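Local coordinates for 6-carboxyhexanoate--CoA ligase (Aquifex aeolicus, PDB 5TVA), which is a single-chain mixed alpha/beta enzyme of the BioW ligase family, modelled here with adenosine monophosphate and coenzyme A bound, at residues A[77-80]-A[81-84]; A[110-113]-A[114-118]. All coordinates share one frame; numbering follows the deposited sequence.

Contact 1: residues A[77-80]-A[81-84]; sequences REFA and VKKL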
loop_
_atom_site.group_PDB
_atom_site.type_symbol
_atom_site.label_atom_id
_atom_site.label_comp_id
_atom_site.label_asym_id
_atom_site.label_seq_id
_atom_site.Cartn_x
_atom_site.Cartn_y
_atom_site.Cartn_z
ATOM N N ARG A 77 -8.522 8.404 13.834
ATOM C CA ARG A 77 -7.774 7.271 14.357
ATOM C C ARG A 77 -8.608 6.450 15.331
ATOM O O ARG A 77 -8.446 5.227 15.408
ATOM C CB ARG A 77 -6.491 7.766 15.016
ATOM C CG ARG A 77 -5.623 8.568 14.071
ATOM C CD ARG A 77 -4.384 9.104 14.756
ATOM N NE ARG A 77 -3.506 9.772 13.801
ATOM C CZ ARG A 77 -2.460 10.516 14.147
ATOM N NH1 ARG A 77 -2.172 10.693 15.425
ATOM N NH2 ARG A 77 -1.710 11.089 13.220
ATOM N N GLU A 78 -9.516 7.090 16.064
ATOM C CA GLU A 78 -10.421 6.337 16.925
ATOM C C GLU A 78 -11.329 5.443 16.090
ATOM O O GLU A 78 -11.538 4.263 16.411
ATOM C CB GLU A 78 -11.235 7.312 17.775
ATOM C CG GLU A 78 -12.008 6.698 18.931
ATOM C CD GLU A 78 -12.493 7.752 19.925
ATOM O OE1 GLU A 78 -13.462 7.476 20.669
ATOM O OE2 GLU A 78 -11.905 8.860 19.953
ATOM N N PHE A 79 -11.864 5.989 14.998
ATOM C CA PHE A 79 -12.648 5.180 14.071
ATOM C C PHE A 79 -11.780 4.106 13.417
ATOM O O PHE A 79 -12.220 2.962 13.230
ATOM C CB PHE A 79 -13.289 6.087 13.023
ATOM C CG PHE A 79 -14.168 5.374 12.035
ATOM C CD1 PHE A 79 -15.373 4.831 12.421
ATOM C CD2 PHE A 79 -13.810 5.300 10.703
ATOM C CE1 PHE A 79 -16.194 4.191 11.499
ATOM C CE2 PHE A 79 -14.623 4.660 9.772
ATOM C CZ PHE A 79 -15.818 4.110 10.172
ATOM N N ALA A 80 -10.533 4.454 13.080
ATOM C CA ALA A 80 -9.646 3.494 12.432
ATOM C C ALA A 80 -9.427 2.272 13.318
ATOM O O ALA A 80 -9.550 1.129 12.861
ATOM C CB ALA A 80 -8.322 4.169 12.083
ATOM N N VAL A 81 -9.149 2.502 14.604
ATOM C CA VAL A 81 -9.043 1.406 15.566
ATOM C C VAL A 81 -10.326 0.576 15.590
ATOM O O VAL A 81 -10.286 -0.661 15.653
ATOM C CB VAL A 81 -8.695 1.961 16.958
ATOM C CG1 VAL A 81 -8.611 0.832 17.975
ATOM C CG2 VAL A 81 -7.387 2.716 16.906
ATOM N N LYS A 82 -11.480 1.234 15.522
ATOM C CA LYS A 82 -12.742 0.507 15.625
ATOM C C LYS A 82 -12.930 -0.438 14.450
ATOM O O LYS A 82 -13.268 -1.614 14.638
ATOM C CB LYS A 82 -13.917 1.482 15.719
ATOM C CG LYS A 82 -15.264 0.792 15.790
ATOM C CD LYS A 82 -16.316 1.714 16.401
ATOM C CE LYS A 82 -17.144 2.418 15.338
ATOM N NZ LYS A 82 -18.200 1.539 14.754
ATOM N N LYS A 83 -12.726 0.061 13.226
ATOM C CA LYS A 83 -12.904 -0.784 12.046
ATOM C C LYS A 83 -11.943 -1.969 12.068
ATOM O O LYS A 83 -12.311 -3.083 11.671
ATOM C CB LYS A 83 -12.722 0.050 10.771
ATOM C CG LYS A 83 -13.743 1.223 10.627
ATOM C CD LYS A 83 -15.151 0.678 10.565
ATOM C CE LYS A 83 -15.307 -0.261 9.390
ATOM N NZ LYS A 83 -16.698 -0.804 9.250
ATOM N N LEU A 84 -10.712 -1.749 12.552
ATOM C CA LEU A 84 -9.737 -2.834 12.669
ATOM C C LEU A 84 -10.236 -3.951 13.583
ATOM O O LEU A 84 -10.040 -5.139 13.288
ATOM C CB LEU A 84 -8.396 -2.287 13.176
ATOM C CG LEU A 84 -7.587 -1.488 12.145
ATOM C CD1 LEU A 84 -6.419 -0.678 12.750
ATOM C CD2 LEU A 84 -7.089 -2.429 11.039
#
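The backbone N-H of Val81 bonds to the carbonyl of Arg77, Val81 N lying 2.9 Å from Arg77 O with 171° at the hydrogen. The same step recurs from Glu78 to Lys82, Phe79 to Lys83 and Ala80 to Leu84. The Lys82 bond is the most bent of the four, at 146°.

On this ladder the side chains pair up one turn apart. Phe79 is turned with CG anti to its backbone N (chi1 -178°), which sends the ring outward from the helix with a lean toward its C-terminal end. There the Lys83 chain runs beside it in the same direction and puts CG over one face, off-centre toward the rim. Lys83 CG stands 3.8 Å from the centroid of the Phe79 ring in a CH-pi contact, and Lys83 CD comes within 3.5 Å of Phe79 CZ. Lysine suits this place because its aliphatic stem can cover an aromatic ring while its ammonium goes on to Gln86 OE1. Lys82, bent farther along its chain, approaches the ring only loosely, with CE 4.2 Å from Phe79 CD1. Tyr68 and Phe70 also meet the Phe79 ring.

The buried residues are small or apolar. Val81 CG2, the methyl on the side of the backbone N, looks back down the helix and sits tightly, 3.1 Å from Arg77 O, and the side chain rests on Ala94 and Lys95 of helix 91-102. Leu84 packs on Val192 and Ala177. Arg77 is partly exposed, and its NH2 bonds to Leu205 O. This is an amphipathic alpha helix packed against the strands of a mixed beta sheet.

Contact 2: residues A[110-113]-A[114-118]; sequences GNMR and GAVLM. With AMP (adenosine monophosphate), chain C.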
loop_
_atom_site.group_PDB
_atom_site.type_symbol
_atom_site.label_atom_id
_atom_site.label_comp_id
_atom_site.label_asym_id
_atom_site.label_seq_id
_atom_site.Cartn_x
_atom_site.Cartn_y
_atom_site.Cartn_z
ATOM N N GLY A 110 11.725 9.845 10.742
ATOM C CA GLY A 110 11.168 9.882 9.410
ATOM C C GLY A 110 10.277 8.696 9.103
ATOM O O GLY A 110 9.868 7.914 9.971
ATOM N N ASN A 111 9.964 8.577 7.818
ATOM C CA ASN A 111 9.166 7.463 7.345
ATOM C C ASN A 111 10.048 6.253 7.067
ATOM O O ASN A 111 11.265 6.357 6.889
ATOM C CB ASN A 111 8.404 7.842 6.079
ATOM C CG ASN A 111 7.622 9.115 6.241
ATOM O OD1 ASN A 111 6.514 9.110 6.782
ATOM N ND2 ASN A 111 8.196 10.223 5.783
ATOM N N MET A 112 9.409 5.090 7.039
ATOM C CA MET A 112 10.069 3.887 6.576
ATOM C C MET A 112 10.059 3.853 5.048
ATOM O O MET A 112 9.376 4.632 4.385
ATOM C CB MET A 112 9.381 2.649 7.157
ATOM C CG MET A 112 9.404 2.546 8.687
ATOM S SD MET A 112 8.282 1.245 9.261
ATOM C CE MET A 112 9.120 -0.200 8.616
ATOM N N ARG A 113 10.848 2.943 4.486
ATOM C CA ARG A 113 10.774 2.631 3.069
ATOM C C ARG A 113 9.828 1.480 2.791
ATOM O O ARG A 113 9.903 0.875 1.716
ATOM C CB ARG A 113 12.161 2.306 2.513
ATOM C CG ARG A 113 13.193 3.404 2.729
ATOM C CD ARG A 113 14.595 2.970 2.304
ATOM N NE ARG A 113 15.573 3.514 3.233
ATOM C CZ ARG A 113 16.279 2.788 4.096
ATOM N NH1 ARG A 113 16.153 1.464 4.123
ATOM N NH2 ARG A 113 17.135 3.387 4.915
ATOM N N GLY A 114 8.948 1.166 3.731
ATOM C CA GLY A 114 8.094 0.003 3.587
ATOM C C GLY A 114 7.222 -0.164 4.809
ATOM O O GLY A 114 7.187 0.693 5.690
ATOM N N ALA A 115 6.521 -1.288 4.858
ATOM C CA ALA A 115 5.477 -1.479 5.849
ATOM C C ALA A 115 6.001 -2.209 7.088
ATOM O O ALA A 115 6.955 -3.003 7.022
ATOM C CB ALA A 115 4.300 -2.244 5.235
ATOM N N VAL A 116 5.375 -1.892 8.231
ATOM C CA VAL A 116 5.501 -2.688 9.449
ATOM C C VAL A 116 4.725 -3.990 9.287
ATOM O O VAL A 116 3.589 -3.997 8.788
ATOM C CB VAL A 116 4.960 -1.905 10.663
ATOM C CG1 VAL A 116 4.860 -2.809 11.908
ATOM C CG2 VAL A 116 5.796 -0.651 10.950
ATOM N N LEU A 117 5.329 -5.106 9.730
ATOM C CA LEU A 117 4.640 -6.398 9.860
ATOM C C LEU A 117 4.338 -6.605 11.341
ATOM O O LEU A 117 5.235 -6.925 12.133
ATOM C CB LEU A 117 5.486 -7.546 9.305
ATOM C CG LEU A 117 5.711 -7.506 7.790
ATOM C CD1 LEU A 117 6.732 -8.511 7.363
ATOM C CD2 LEU A 117 4.422 -7.743 7.047
ATOM N N MET A 118 3.076 -6.432 11.718
ATOM C CA MET A 118 2.674 -6.514 13.118
ATOM C C MET A 118 1.985 -7.841 13.415
ATOM O O MET A 118 1.005 -8.208 12.748
ATOM C CB MET A 118 1.752 -5.350 13.486
ATOM C CG MET A 118 1.105 -5.505 14.850
ATOM S SD MET A 118 0.487 -3.959 15.539
ATOM C CE MET A 118 2.021 -3.049 15.721
HETATM P P AMP C . 2.911 6.025 -0.408
HETATM O O1P AMP C . 1.766 5.088 -0.728
HETATM O O2P AMP C . 3.960 5.960 -1.500
HETATM O O3P AMP C . 2.550 7.414 0.105
HETATM O "O5'" AMP C . 3.637 5.413 0.878
HETATM C "C5'" AMP C . 3.098 5.546 2.193
HETATM C "C4'" AMP C . 3.990 4.840 3.188
HETATM O "O4'" AMP C . 3.787 3.407 3.063
HETATM C "C3'" AMP C . 5.486 5.070 2.965
HETATM O "O3'" AMP C . 5.997 6.142 3.737
HETATM C "C2'" AMP C . 6.135 3.734 3.297
HETATM O "O2'" AMP C . 6.451 3.668 4.679
HETATM C "C1'" AMP C . 5.016 2.734 2.992
HETATM N N9 AMP C . 5.134 2.127 1.645
HETATM C C8 AMP C . 5.396 2.761 0.486
HETATM N N7 AMP C . 5.447 1.884 -0.554
HETATM C C5 AMP C . 5.215 0.647 -0.074
HETATM C C6 AMP C . 5.095 -0.731 -0.621
HETATM N N6 AMP C . 5.261 -1.001 -1.935
HETATM N N1 AMP C . 4.829 -1.737 0.258
HETATM C C2 AMP C . 4.676 -1.510 1.570
HETATM N N3 AMP C . 4.765 -0.290 2.127
HETATM C C4 AMP C . 5.016 0.814 1.380
#
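The side chains of Met112 and Val116 cross at about a right angle, the thioether sulfur resting on a methyl: Met112 SD is 3.6 Å from Val116 CG2. Valine contributes the branch that lies beside its own backbone N. Methionine is extended as far as its sulfur and then folds at the last torsion (chi3 67°), which brings its terminal methyl back over the intervening backbone. Met112 CE thus comes 3.6 Å from Gly114 O and 3.9 Å from Ala115 O. A flexible, unbranched, apolar chain suits a buried place where it must follow the backbone so closely; even Met112 CB is only 3.3 Å from Gly114 O.

The pair joins the loop after helix 91-102 to strand 116-119, which lies at one edge of the chain's mixed sheet, parallel to its neighbour 214-219. The loop lines the adenosine monophosphate pocket with backbone more than with side chains. Gly114 is almost fully extended, a shape that leaves no room for a beta carbon beside Arg113 O, and its carbonyl faces the ribose. The ribose hydroxyl O2' of adenosine monophosphate lies 3.1 Å from Met112 O and 3.2 Å from Gly114 O, two acceptors within reach of a single proton.

Ala115 sets its small methyl against the base, with CB 3.7 Å from N3 of adenosine monophosphate. Asn111 CB approaches the ribose O3' at 3.8 Å, while its amide is tied to Gly213 N and Pro211 O. Arg113 heads away from Met112 toward coenzyme A, with which its NH1 makes a long, weak ion pair, and its NH2 makes another, likewise weak, with Glu131.

Contact 1 and contact 2 lie 19 Å apart between centres and do not touch, their nearest atoms being about 8 Å from each other. Contact 1 is partly buried: one flank of helix 73-85 faces strands and helix 91-102, while Glu78 and Lys82 are exposed. Contact 2 is buried and nearer the centre of the chain, in the loop that follows helix 91-102 and the start of strand 116-119. Both involve the same mixed sheet: contact 1 packs a helix on it, and contact 2 leads into one of its edge strands. Their chemistry differs: regular backbone hydrogen bonds and an aliphatic-aromatic pair in 77-84, but no hydrogen bonds between 110-113 and 114-118, where carbonyls turn to a ligand.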